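Local atomic coordinates of serine--tRNA ligase (PDB entry 2DQ0), a protein that is a class II aminoacyl-tRNA synthetase that uses ATP to attach serine to tRNA(Ser), and probably also to tRNA(Sec). Residues Glu12-Asp17 and Lys28-Ile33; Asn48-Glu53 and Val82-Glu87; Val193-Ala198 and Lys432-Tyr437; Leu197-Phe202 and Arg412-Ile417. All blocks are in the same frame, centred on the assembly; numbering follows the deposited sequence.

Contact 1 (Glu12-Asp17 and Lys28-Ile33); sequences ELVKND and KWVDEI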
# COMPACT_ATOMS: atom_id res chain seq x y z
N GLU A 12 -11.74 -41.51 -3.49
CA GLU A 12 -12.59 -41.35 -4.67
C GLU A 12 -13.33 -40.03 -4.58
O GLU A 12 -13.55 -39.38 -5.60
CB GLU A 12 -13.59 -42.50 -4.79
CG GLU A 12 -12.97 -43.84 -5.14
CD GLU A 12 -12.49 -43.90 -6.57
OE1 GLU A 12 -11.33 -44.32 -6.81
OE2 GLU A 12 -13.30 -43.55 -7.46
N LEU A 13 -13.72 -39.64 -3.37
CA LEU A 13 -14.42 -38.38 -3.17
C LEU A 13 -13.53 -37.23 -3.61
O LEU A 13 -13.99 -36.31 -4.29
CB LEU A 13 -14.78 -38.22 -1.69
CG LEU A 13 -15.43 -36.94 -1.13
CD1 LEU A 13 -14.42 -35.83 -1.07
CD2 LEU A 13 -16.61 -36.53 -1.97
N VAL A 14 -12.26 -37.28 -3.23
CA VAL A 14 -11.34 -36.22 -3.59
C VAL A 14 -10.93 -36.26 -5.08
O VAL A 14 -10.72 -35.21 -5.70
CB VAL A 14 -10.09 -36.22 -2.64
CG1 VAL A 14 -9.67 -37.62 -2.34
CG2 VAL A 14 -8.95 -35.44 -3.25
N LYS A 15 -10.85 -37.45 -5.66
CA LYS A 15 -10.51 -37.55 -7.07
C LYS A 15 -11.65 -36.99 -7.93
O LYS A 15 -11.41 -36.25 -8.89
CB LYS A 15 -10.27 -38.99 -7.48
CG LYS A 15 -9.04 -39.62 -6.87
CD LYS A 15 -8.79 -40.99 -7.46
CE LYS A 15 -7.55 -41.61 -6.85
NZ LYS A 15 -7.06 -42.76 -7.64
N ASN A 16 -12.88 -37.36 -7.60
CA ASN A 16 -14.01 -36.89 -8.37
C ASN A 16 -14.22 -35.39 -8.25
O ASN A 16 -14.69 -34.74 -9.20
CB ASN A 16 -15.30 -37.62 -7.96
CG ASN A 16 -15.30 -39.10 -8.34
OD1 ASN A 16 -14.65 -39.50 -9.32
ND2 ASN A 16 -16.03 -39.91 -7.59
N ASP A 17 -13.86 -34.82 -7.10
CA ASP A 17 -14.03 -33.39 -6.93
C ASP A 17 -13.00 -32.69 -7.80
O ASP A 17 -13.29 -31.69 -8.47
CB ASP A 17 -13.87 -32.99 -5.46
CG ASP A 17 -14.75 -31.80 -5.07
OD1 ASP A 17 -14.20 -30.76 -4.66
OD2 ASP A 17 -15.99 -31.91 -5.16
N LYS A 28 -3.93 -37.82 -10.13
CA LYS A 28 -2.87 -38.80 -9.89
C LYS A 28 -2.15 -38.60 -8.57
O LYS A 28 -1.32 -39.42 -8.18
CB LYS A 28 -1.84 -38.75 -11.03
CG LYS A 28 -1.11 -37.43 -11.16
CD LYS A 28 0.10 -37.57 -12.07
CE LYS A 28 0.61 -36.23 -12.55
NZ LYS A 28 -0.39 -35.56 -13.44
N TRP A 29 -2.46 -37.52 -7.88
CA TRP A 29 -1.82 -37.21 -6.60
C TRP A 29 -2.43 -37.96 -5.43
O TRP A 29 -1.75 -38.25 -4.45
CB TRP A 29 -1.93 -35.71 -6.32
CG TRP A 29 -0.92 -34.85 -6.99
CD1 TRP A 29 0.08 -35.25 -7.83
CD2 TRP A 29 -0.76 -33.45 -6.81
NE1 TRP A 29 0.86 -34.17 -8.18
CE2 TRP A 29 0.36 -33.05 -7.57
CE3 TRP A 29 -1.46 -32.48 -6.07
CZ2 TRP A 29 0.81 -31.73 -7.61
CZ3 TRP A 29 -1.01 -31.17 -6.11
CH2 TRP A 29 0.11 -30.81 -6.87
N VAL A 30 -3.73 -38.24 -5.51
CA VAL A 30 -4.40 -38.94 -4.43
C VAL A 30 -3.72 -40.27 -4.13
O VAL A 30 -3.52 -40.63 -2.97
CB VAL A 30 -5.85 -39.21 -4.79
CG1 VAL A 30 -6.59 -39.82 -3.60
CG2 VAL A 30 -6.49 -37.91 -5.23
N ASP A 31 -3.34 -40.99 -5.18
CA ASP A 31 -2.69 -42.27 -5.01
C ASP A 31 -1.27 -42.06 -4.54
O ASP A 31 -0.75 -42.84 -3.73
CB ASP A 31 -2.68 -43.07 -6.32
CG ASP A 31 -4.07 -43.47 -6.78
OD1 ASP A 31 -4.85 -44.00 -5.96
OD2 ASP A 31 -4.38 -43.26 -7.97
N GLU A 32 -0.64 -41.00 -5.04
CA GLU A 32 0.72 -40.72 -4.64
C GLU A 32 0.82 -40.46 -3.14
O GLU A 32 1.68 -41.02 -2.46
CB GLU A 32 1.27 -39.54 -5.44
CG GLU A 32 2.75 -39.22 -5.16
CD GLU A 32 3.71 -40.41 -5.32
OE1 GLU A 32 3.35 -41.41 -5.97
OE2 GLU A 32 4.84 -40.34 -4.80
N ILE A 33 -0.07 -39.63 -2.61
CA ILE A 33 -0.03 -39.33 -1.19
C ILE A 33 -0.37 -40.59 -0.39
O ILE A 33 0.14 -40.80 0.72
CB ILE A 33 -0.99 -38.16 -0.81
CG1 ILE A 33 -2.41 -38.67 -0.67
CG2 ILE A 33 -0.96 -37.06 -1.89
CD1 ILE A 33 -3.44 -37.56 -0.58
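The flat carboxylate of Asp31 takes the ammonium of Lys15 on the syn side of OD2, with the nitrogen 32° out of the carboxylate plane. Lys15 NZ lies 2.7 Å from Asp31 OD2 and 3.0 Å from Asp31 OD1; the first is the main bond of the salt bridge, the second a weak one. The two side chains meet at about a right angle. Lys15 reaches this place because CG sits anti to the carbonyl carbon (chi1 -67°) and the chain is extended beyond it; its methylenes run obliquely across Val30, with Lys15 CG 3.5 Å from Val30 CG2 and Lys15 CE 3.6 Å from Val30 CB. The segment axes run 9.6 Å apart at 152°, which makes the pair an antiparallel helical hairpin in the N-terminal tRNA-binding extension: helix 11-21 lies back along the start of helix 28-65, the first helix of its coiled coil. Next to the lysine, Val14 and Val30 lie alongside each other, pointing opposite ways, Val14 CG1 being 4.0 Å from Val30 CG1. Were Lys15 replaced by an alanine, the Asp31 carboxylate would probably lose its cationic mate and Val30 part of its aliphatic cover. Elsewhere on the second helix, Ile33 and Trp29 both meet Tyr102 of helix 72-103, the Trp29 ring edge-to-face.

Contact 2 (Asn48-Glu53 and Val82-Glu87); sequences NRLRHE and VKRIGE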
# COMPACT_ATOMS: atom_id res chain seq x y z
N ASN A 48 9.14 -48.47 16.02
CA ASN A 48 8.71 -48.99 17.30
C ASN A 48 9.26 -50.40 17.51
O ASN A 48 9.69 -50.76 18.60
CB ASN A 48 7.19 -48.98 17.39
CG ASN A 48 6.65 -47.58 17.58
OD1 ASN A 48 7.36 -46.68 18.04
ND2 ASN A 48 5.37 -47.39 17.24
N ARG A 49 9.25 -51.20 16.45
CA ARG A 49 9.73 -52.57 16.50
C ARG A 49 11.15 -52.47 17.00
O ARG A 49 11.57 -53.23 17.88
CB ARG A 49 9.71 -53.20 15.10
CG ARG A 49 9.19 -54.65 14.98
CD ARG A 49 10.22 -55.73 15.36
NE ARG A 49 11.56 -55.48 14.82
CZ ARG A 49 11.84 -55.18 13.56
NH1 ARG A 49 10.85 -55.09 12.67
NH2 ARG A 49 13.09 -54.95 13.17
N LEU A 50 11.90 -51.52 16.44
CA LEU A 50 13.29 -51.34 16.83
C LEU A 50 13.43 -50.79 18.23
O LEU A 50 14.32 -51.22 18.96
CB LEU A 50 14.01 -50.45 15.83
CG LEU A 50 14.38 -51.14 14.51
CD1 LEU A 50 15.02 -50.10 13.57
CD2 LEU A 50 15.35 -52.32 14.77
N ARG A 51 12.57 -49.85 18.63
CA ARG A 51 12.65 -49.31 19.99
C ARG A 51 12.48 -50.46 20.99
O ARG A 51 13.20 -50.54 21.99
CB ARG A 51 11.59 -48.21 20.21
CG ARG A 51 11.92 -46.92 19.46
CD ARG A 51 10.89 -45.81 19.62
NE ARG A 51 10.55 -45.60 21.03
CZ ARG A 51 9.38 -45.93 21.57
NH1 ARG A 51 8.43 -46.48 20.82
NH2 ARG A 51 9.17 -45.74 22.86
N HIS A 52 11.55 -51.36 20.68
CA HIS A 52 11.27 -52.51 21.53
C HIS A 52 12.47 -53.46 21.61
O HIS A 52 12.77 -54.00 22.68
CB HIS A 52 10.07 -53.28 20.98
CG HIS A 52 9.64 -54.42 21.85
ND1 HIS A 52 8.72 -54.26 22.87
CD2 HIS A 52 10.02 -55.71 21.88
CE1 HIS A 52 8.55 -55.42 23.48
NE2 HIS A 52 9.33 -56.32 22.91
N GLU A 53 13.13 -53.67 20.48
CA GLU A 53 14.29 -54.55 20.42
C GLU A 53 15.40 -53.93 21.27
O GLU A 53 16.13 -54.65 21.96
CB GLU A 53 14.76 -54.71 18.97
CG GLU A 53 15.29 -56.10 18.62
CD GLU A 53 14.18 -57.13 18.39
OE1 GLU A 53 13.43 -57.44 19.34
OE2 GLU A 53 14.07 -57.62 17.24
N VAL A 82 20.29 -48.09 16.92
CA VAL A 82 20.25 -46.63 16.95
C VAL A 82 20.57 -46.07 15.56
O VAL A 82 19.92 -45.12 15.12
CB VAL A 82 21.25 -46.01 17.99
CG1 VAL A 82 20.47 -45.44 19.17
CG2 VAL A 82 22.24 -47.04 18.46
N LYS A 83 21.56 -46.65 14.88
CA LYS A 83 21.93 -46.21 13.53
C LYS A 83 20.72 -46.30 12.62
O LYS A 83 20.42 -45.38 11.86
CB LYS A 83 23.05 -47.09 12.94
CG LYS A 83 23.39 -46.82 11.46
CD LYS A 83 24.72 -47.49 11.04
CE LYS A 83 25.06 -47.31 9.54
NZ LYS A 83 24.26 -48.19 8.62
N ARG A 84 20.02 -47.42 12.74
CA ARG A 84 18.84 -47.69 11.92
C ARG A 84 17.68 -46.78 12.29
O ARG A 84 17.03 -46.20 11.40
CB ARG A 84 18.45 -49.17 12.05
CG ARG A 84 17.38 -49.61 11.06
CD ARG A 84 17.77 -49.26 9.62
NE ARG A 84 16.64 -49.38 8.71
CZ ARG A 84 16.54 -48.71 7.56
NH1 ARG A 84 17.50 -47.88 7.18
NH2 ARG A 84 15.46 -48.87 6.80
N ILE A 85 17.41 -46.67 13.59
CA ILE A 85 16.33 -45.84 14.10
C ILE A 85 16.45 -44.42 13.54
O ILE A 85 15.47 -43.86 13.03
CB ILE A 85 16.33 -45.84 15.67
CG1 ILE A 85 15.48 -47.00 16.19
CG2 ILE A 85 15.78 -44.53 16.21
CD1 ILE A 85 15.41 -47.09 17.69
N GLY A 86 17.65 -43.84 13.61
CA GLY A 86 17.85 -42.51 13.09
C GLY A 86 17.49 -42.41 11.62
O GLY A 86 16.78 -41.48 11.20
N GLU A 87 17.98 -43.36 10.82
CA GLU A 87 17.71 -43.38 9.39
C GLU A 87 16.23 -43.40 9.13
O GLU A 87 15.71 -42.58 8.35
CB GLU A 87 18.38 -44.59 8.74
CG GLU A 87 19.89 -44.48 8.63
CD GLU A 87 20.59 -45.82 8.37
OE1 GLU A 87 21.84 -45.83 8.31
OE2 GLU A 87 19.88 -46.85 8.24
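Leu50 meets the opposing helix first through its CB, which lies 3.8 Å from CG1 of Ile85, with Ile85 CD1 slightly farther off. From CB the chain turns to the side of the backbone N (chi1 -76°), and CD1 then continues outward, trans to CA, until it reaches the aliphatic root of Arg84: Leu50 CD1 is 3.5 Å from Arg84 CG and 3.9 Å from Arg84 CB. The same methyl comes to 4.1 Å from Ile85 CG1, so the leucine fills the angle between Arg84 and Ile85. Leu50 also touches Ile81 and Leu88 of helix 72-103, which extends the apolar seam in both directions along that helix. The segment axes pass at 9.9 Å with their directions 157° apart, the near-antiparallel pairing of the long coiled-coil arm of seryl-tRNA synthetases, here formed by helices 28-65 and 72-103 of the tRNA-binding extension. One residue beyond Leu50, CG of Arg51 lies 3.9 Å from CD1 of Ile85, the two chains meeting at about a right angle. The polar ends are held within their own helices. The bend of Arg84 at chi2 lets NH1 form a salt bridge with Glu87, donating to OE2 on its anti side at 2.8 Å, with OE2 in the guanidinium plane. On the other helix, Arg51 NH1 donates to Asn48 OD1 from above the amide carbonyl plane.

Contact 3 (Val193-Ala198 and Lys432-Tyr437); sequences VILDLA and KVLWKY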
# COMPACT_ATOMS: atom_id res chain seq x y z
N VAL A 193 -13.17 11.22 -5.14
CA VAL A 193 -12.35 10.88 -3.98
C VAL A 193 -13.27 10.86 -2.75
O VAL A 193 -13.16 9.97 -1.91
CB VAL A 193 -11.21 11.91 -3.75
CG1 VAL A 193 -10.49 11.61 -2.45
CG2 VAL A 193 -10.21 11.83 -4.90
N ILE A 194 -14.17 11.83 -2.66
CA ILE A 194 -15.09 11.86 -1.54
C ILE A 194 -16.01 10.64 -1.60
O ILE A 194 -16.33 10.04 -0.57
CB ILE A 194 -15.94 13.16 -1.50
CG1 ILE A 194 -15.30 14.21 -0.60
CG2 ILE A 194 -17.29 12.89 -0.87
CD1 ILE A 194 -13.86 14.45 -0.85
N LEU A 195 -16.43 10.28 -2.80
CA LEU A 195 -17.32 9.14 -2.97
C LEU A 195 -16.66 7.83 -2.50
O LEU A 195 -17.30 6.98 -1.88
CB LEU A 195 -17.75 9.03 -4.45
CG LEU A 195 -18.67 7.86 -4.74
CD1 LEU A 195 -19.94 7.97 -3.90
CD2 LEU A 195 -18.99 7.84 -6.21
N ASP A 196 -15.37 7.68 -2.83
CA ASP A 196 -14.60 6.52 -2.46
C ASP A 196 -14.58 6.42 -0.94
O ASP A 196 -14.97 5.38 -0.38
CB ASP A 196 -13.17 6.66 -3.01
CG ASP A 196 -12.30 5.42 -2.75
OD1 ASP A 196 -11.61 4.98 -3.68
OD2 ASP A 196 -12.28 4.90 -1.62
N LEU A 197 -14.13 7.48 -0.27
CA LEU A 197 -14.11 7.46 1.20
C LEU A 197 -15.49 7.23 1.79
O LEU A 197 -15.62 6.50 2.78
CB LEU A 197 -13.57 8.76 1.79
CG LEU A 197 -12.12 9.14 1.47
CD1 LEU A 197 -11.74 10.23 2.47
CD2 LEU A 197 -11.16 7.93 1.57
N ALA A 198 -16.50 7.85 1.20
CA ALA A 198 -17.87 7.71 1.68
C ALA A 198 -18.30 6.25 1.66
O ALA A 198 -18.90 5.77 2.62
CB ALA A 198 -18.82 8.56 0.83
N LYS A 432 -29.28 8.30 -1.96
CA LYS A 432 -29.60 9.03 -0.73
C LYS A 432 -28.84 8.53 0.52
O LYS A 432 -28.40 9.32 1.34
CB LYS A 432 -31.13 9.01 -0.48
CG LYS A 432 -31.94 9.36 -1.75
CD LYS A 432 -33.45 9.05 -1.63
CE LYS A 432 -34.18 9.08 -3.00
NZ LYS A 432 -34.32 10.44 -3.60
N VAL A 433 -28.69 7.23 0.65
CA VAL A 433 -28.01 6.66 1.79
C VAL A 433 -26.61 7.24 2.00
O VAL A 433 -26.13 7.28 3.13
CB VAL A 433 -27.85 5.14 1.67
CG1 VAL A 433 -27.60 4.53 3.05
CG2 VAL A 433 -29.08 4.54 1.02
N LEU A 434 -25.95 7.66 0.91
CA LEU A 434 -24.59 8.21 1.02
C LEU A 434 -24.52 9.72 1.24
O LEU A 434 -23.45 10.24 1.57
CB LEU A 434 -23.75 7.85 -0.22
CG LEU A 434 -23.57 6.37 -0.55
CD1 LEU A 434 -22.90 6.19 -1.88
CD2 LEU A 434 -22.77 5.70 0.55
N TRP A 435 -25.63 10.42 1.07
CA TRP A 435 -25.65 11.88 1.25
C TRP A 435 -25.04 12.35 2.59
O TRP A 435 -24.37 13.40 2.64
CB TRP A 435 -27.07 12.42 1.14
CG TRP A 435 -27.73 12.27 -0.20
CD1 TRP A 435 -27.17 11.77 -1.34
CD2 TRP A 435 -29.07 12.64 -0.54
NE1 TRP A 435 -28.08 11.80 -2.37
CE2 TRP A 435 -29.25 12.33 -1.91
CE3 TRP A 435 -30.13 13.20 0.18
CZ2 TRP A 435 -30.46 12.57 -2.57
CZ3 TRP A 435 -31.33 13.43 -0.47
CH2 TRP A 435 -31.48 13.12 -1.84
N LYS A 436 -25.26 11.60 3.66
CA LYS A 436 -24.71 12.00 4.94
C LYS A 436 -23.19 11.90 4.91
O LYS A 436 -22.49 12.62 5.63
CB LYS A 436 -25.29 11.16 6.10
CG LYS A 436 -25.07 9.66 6.02
CD LYS A 436 -25.80 8.98 7.18
CE LYS A 436 -25.88 7.46 7.07
NZ LYS A 436 -26.99 6.95 6.19
N TYR A 437 -22.67 11.04 4.03
CA TYR A 437 -21.22 10.88 3.94
C TYR A 437 -20.53 11.77 2.92
O TYR A 437 -19.40 12.21 3.15
CB TYR A 437 -20.86 9.43 3.62
CG TYR A 437 -21.36 8.42 4.61
CD1 TYR A 437 -22.47 7.65 4.33
CD2 TYR A 437 -20.69 8.22 5.83
CE1 TYR A 437 -22.92 6.68 5.23
CE2 TYR A 437 -21.13 7.25 6.74
CZ TYR A 437 -22.25 6.48 6.43
OH TYR A 437 -22.68 5.49 7.29
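Helix 193-198 comes nearest to the 432-437 segment where Ala198 and Tyr437 face each other, their CA atoms 5.1 Å apart, and the second segment is helical at its C-terminal end. The close backbone approach is consistent with the small side chain of Ala198, whose CB rests 3.6 Å from Tyr437 CB. Its CG turned to the side of the backbone N (chi1 -59°), the tyrosine directs its ring past the alanine, and Ala198 O lies 4.1 Å above one ring face near the rim. The opposite face carries Lys436 CG, 3.6 Å from the plane. The phenol oxygen is hydrogen-bonded to Asp205, farther along helix 190-209. A second apolar point joins Leu195 and Leu434, whose chains meet at about a right angle with Leu195 CD1 4.0 Å from Leu434 CD1; Phe202 and Ile417 also touch Leu434. Tyr437 O accepts a hydrogen bond from Arg201 of the second subunit, while Leu197 packs on Leu204 of that subunit. Helix 190-209 is thus lined by both the C-terminal segment and its dimer mate, as expected for the class II motif 1 helix at the homodimer interface.

Contact 4 (Leu197-Phe202 and Arg412-Ile417); sequences LALIRF and RAIVAI. With SSA (5'-O-(N-(L-seryl)-sulfamoyl)adenosine), chain G; SO4 (sulfate ion), chain E.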
# COMPACT_ATOMS: atom_id res chain seq x y z
N LEU A 197 -14.13 7.48 -0.27
CA LEU A 197 -14.11 7.46 1.20
C LEU A 197 -15.49 7.23 1.79
O LEU A 197 -15.62 6.50 2.78
CB LEU A 197 -13.57 8.76 1.79
CG LEU A 197 -12.12 9.14 1.47
CD1 LEU A 197 -11.74 10.23 2.47
CD2 LEU A 197 -11.16 7.93 1.57
N ALA A 198 -16.50 7.85 1.20
CA ALA A 198 -17.87 7.71 1.68
C ALA A 198 -18.30 6.25 1.66
O ALA A 198 -18.90 5.77 2.62
CB ALA A 198 -18.82 8.56 0.83
N LEU A 199 -17.99 5.56 0.56
CA LEU A 199 -18.34 4.15 0.42
C LEU A 199 -17.70 3.28 1.52
O LEU A 199 -18.33 2.35 2.01
CB LEU A 199 -17.97 3.65 -0.98
CG LEU A 199 -18.97 4.02 -2.09
CD1 LEU A 199 -18.41 3.76 -3.50
CD2 LEU A 199 -20.21 3.20 -1.87
N ILE A 200 -16.46 3.59 1.89
CA ILE A 200 -15.75 2.89 2.95
C ILE A 200 -16.51 3.09 4.29
O ILE A 200 -16.86 2.12 4.95
CB ILE A 200 -14.30 3.44 3.07
CG1 ILE A 200 -13.45 2.94 1.91
CG2 ILE A 200 -13.64 3.01 4.41
CD1 ILE A 200 -12.05 3.59 1.86
N ARG A 201 -16.76 4.34 4.68
CA ARG A 201 -17.47 4.64 5.91
C ARG A 201 -18.85 3.99 5.98
O ARG A 201 -19.22 3.42 7.01
CB ARG A 201 -17.63 6.15 6.11
CG ARG A 201 -16.47 6.83 6.84
CD ARG A 201 -16.02 6.05 8.09
NE ARG A 201 -17.01 5.96 9.17
CZ ARG A 201 -17.21 6.89 10.11
NH1 ARG A 201 -18.13 6.69 11.05
NH2 ARG A 201 -16.50 8.02 10.10
N PHE A 202 -19.61 4.08 4.90
CA PHE A 202 -20.93 3.47 4.84
C PHE A 202 -20.81 1.96 5.13
O PHE A 202 -21.41 1.45 6.08
CB PHE A 202 -21.54 3.72 3.47
CG PHE A 202 -22.75 2.90 3.17
CD1 PHE A 202 -23.90 3.03 3.93
CD2 PHE A 202 -22.74 2.00 2.11
CE1 PHE A 202 -25.03 2.27 3.63
CE2 PHE A 202 -23.87 1.23 1.79
CZ PHE A 202 -25.01 1.36 2.55
N ARG A 412 -15.16 -1.01 -8.00
CA ARG A 412 -16.34 -1.43 -8.73
C ARG A 412 -17.65 -0.89 -8.23
O ARG A 412 -18.63 -0.90 -8.97
CB ARG A 412 -16.39 -2.95 -8.80
CG ARG A 412 -15.14 -3.46 -9.49
CD ARG A 412 -15.22 -4.89 -9.81
NE ARG A 412 -14.10 -5.27 -10.64
CZ ARG A 412 -13.86 -6.50 -11.05
NH1 ARG A 412 -12.80 -6.74 -11.82
NH2 ARG A 412 -14.67 -7.49 -10.69
N ALA A 413 -17.69 -0.41 -6.99
CA ALA A 413 -18.93 0.15 -6.47
C ALA A 413 -19.10 1.50 -7.20
O ALA A 413 -20.20 1.91 -7.61
CB ALA A 413 -18.81 0.36 -4.98
N ILE A 414 -17.98 2.18 -7.38
CA ILE A 414 -17.99 3.46 -8.04
C ILE A 414 -18.43 3.28 -9.49
O ILE A 414 -19.21 4.09 -9.99
CB ILE A 414 -16.58 4.15 -7.96
CG1 ILE A 414 -16.37 4.70 -6.54
CG2 ILE A 414 -16.44 5.27 -8.99
CD1 ILE A 414 -15.02 5.36 -6.36
N VAL A 415 -17.97 2.22 -10.16
CA VAL A 415 -18.40 2.03 -11.54
C VAL A 415 -19.90 1.75 -11.52
O VAL A 415 -20.67 2.38 -12.27
CB VAL A 415 -17.65 0.86 -12.31
CG1 VAL A 415 -16.17 1.07 -12.28
CG2 VAL A 415 -17.98 -0.46 -11.72
N ALA A 416 -20.34 0.84 -10.65
CA ALA A 416 -21.76 0.53 -10.59
C ALA A 416 -22.60 1.78 -10.35
O ALA A 416 -23.65 1.95 -10.99
CB ALA A 416 -22.04 -0.53 -9.53
N ILE A 417 -22.14 2.67 -9.47
CA ILE A 417 -22.90 3.88 -9.18
C ILE A 417 -22.92 4.83 -10.36
O ILE A 417 -23.96 5.41 -10.67
CB ILE A 417 -22.37 4.60 -7.91
CG1 ILE A 417 -22.71 3.74 -6.68
CG2 ILE A 417 -22.97 6.01 -7.78
CD1 ILE A 417 -22.21 4.30 -5.38
N10 SSA G . -11.30 -11.57 0.13
CA SSA G . -12.26 -11.87 -0.95
CB SSA G . -13.62 -11.31 -0.63
OG SSA G . -13.66 -9.89 -0.74
C9 SSA G . -11.85 -11.32 -2.31
O9 SSA G . -10.87 -10.58 -2.42
N8 SSA G . -12.58 -11.70 -3.36
S1 SSA G . -12.25 -11.12 -4.83
O1S SSA G . -10.91 -11.59 -5.13
O2S SSA G . -13.37 -11.51 -5.67
O5' SSA G . -12.22 -9.57 -4.62
C5' SSA G . -13.37 -8.92 -4.10
C4' SSA G . -13.83 -7.81 -4.99
O4' SSA G . -12.81 -6.80 -5.12
C3' SSA G . -14.19 -8.14 -6.43
O3' SSA G . -15.46 -8.74 -6.48
C2' SSA G . -14.22 -6.74 -7.01
O2' SSA G . -15.34 -5.98 -6.62
C1' SSA G . -12.95 -6.15 -6.38
N9 SSA G . -11.73 -6.41 -7.13
C8 SSA G . -10.99 -7.58 -7.21
N7 SSA G . -9.94 -7.48 -7.98
C5 SSA G . -9.98 -6.16 -8.44
C6 SSA G . -9.15 -5.42 -9.32
N6 SSA G . -8.07 -5.93 -9.90
N1 SSA G . -9.47 -4.11 -9.56
C2 SSA G . -10.56 -3.60 -8.95
N3 SSA G . -11.43 -4.21 -8.11
C4 SSA G . -11.08 -5.50 -7.91
S SO4 E . -14.26 -10.23 -13.62
O1 SO4 E . -12.99 -10.41 -12.87
O2 SO4 E . -14.49 -11.39 -14.50
O3 SO4 E . -14.16 -9.01 -14.44
O4 SO4 E . -15.39 -10.10 -12.68
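Leu199 meets Ala413, Ile414 and Ile417 and alone carries the 197-202 side of this contact, its two methyls engaging the other helix unequally. On the closer side CD1 is wedged between two residues, 3.7 Å from Ala413 CB and 3.8 Å from Ile414 CG1. On the looser side Leu199 CD2 and Ile417 CD1 reach toward each other tip to tip at 4.2 Å. The segment axes cross at 108° with an 11.0 Å closest approach, so the helices touch only around this leucine, and both sides together bury just 135 Å². All four residues are buried, and Ile408 and Leu334 also touch Leu199. Arg412, one residue before Ala413, extends instead into the ligand pocket. Its chain runs straight on from CG to NE, bringing Arg412 CD 3.4 Å from O2' of the seryl-adenylate analogue. One face of the guanidinium looks onto adenine atom C4, 3.9 Å from its plane and offset toward the rim, and NE and NH2 donate to the backbone carbonyls of Phe297 and Glu370. A weak bond, 3.4 Å from Arg412 NH2 to O4, reaches a sulfate probably left from crystallisation. A leucine in place of Arg412 would probably leave those two carbonyls without their donors and remove the cation beside the adenine. A strand leading into helix 410-420 and an arginine whose guanidinium face is set, off-centre, against the adenine are consistent with motif 3 of class II synthetases.

From the N terminus, contact 1 closes a short loop of ten residues, folding helix 11-21 onto the start of helix 28-65. Contact 2 follows in series on that same helix, its centre about 33 Å from the centre of contact 1, and closes the hairpin whose return limb is helix 72-103; neither loop encloses the other. The chain then enters the catalytic core, where contacts 3 and 4 start from overlapping segments of helix 190-209, sharing Leu197 and Ala198, and close loops of more than 200 residues. Contact 4 closes first, on helix 410-420, and contact 3 later, at 432-437. Their centres lie about 7 Å apart, and Phe202 of contact 4 touches Val433 of contact 3. Contact 2 is about 65 Å from contact 4, centre to centre.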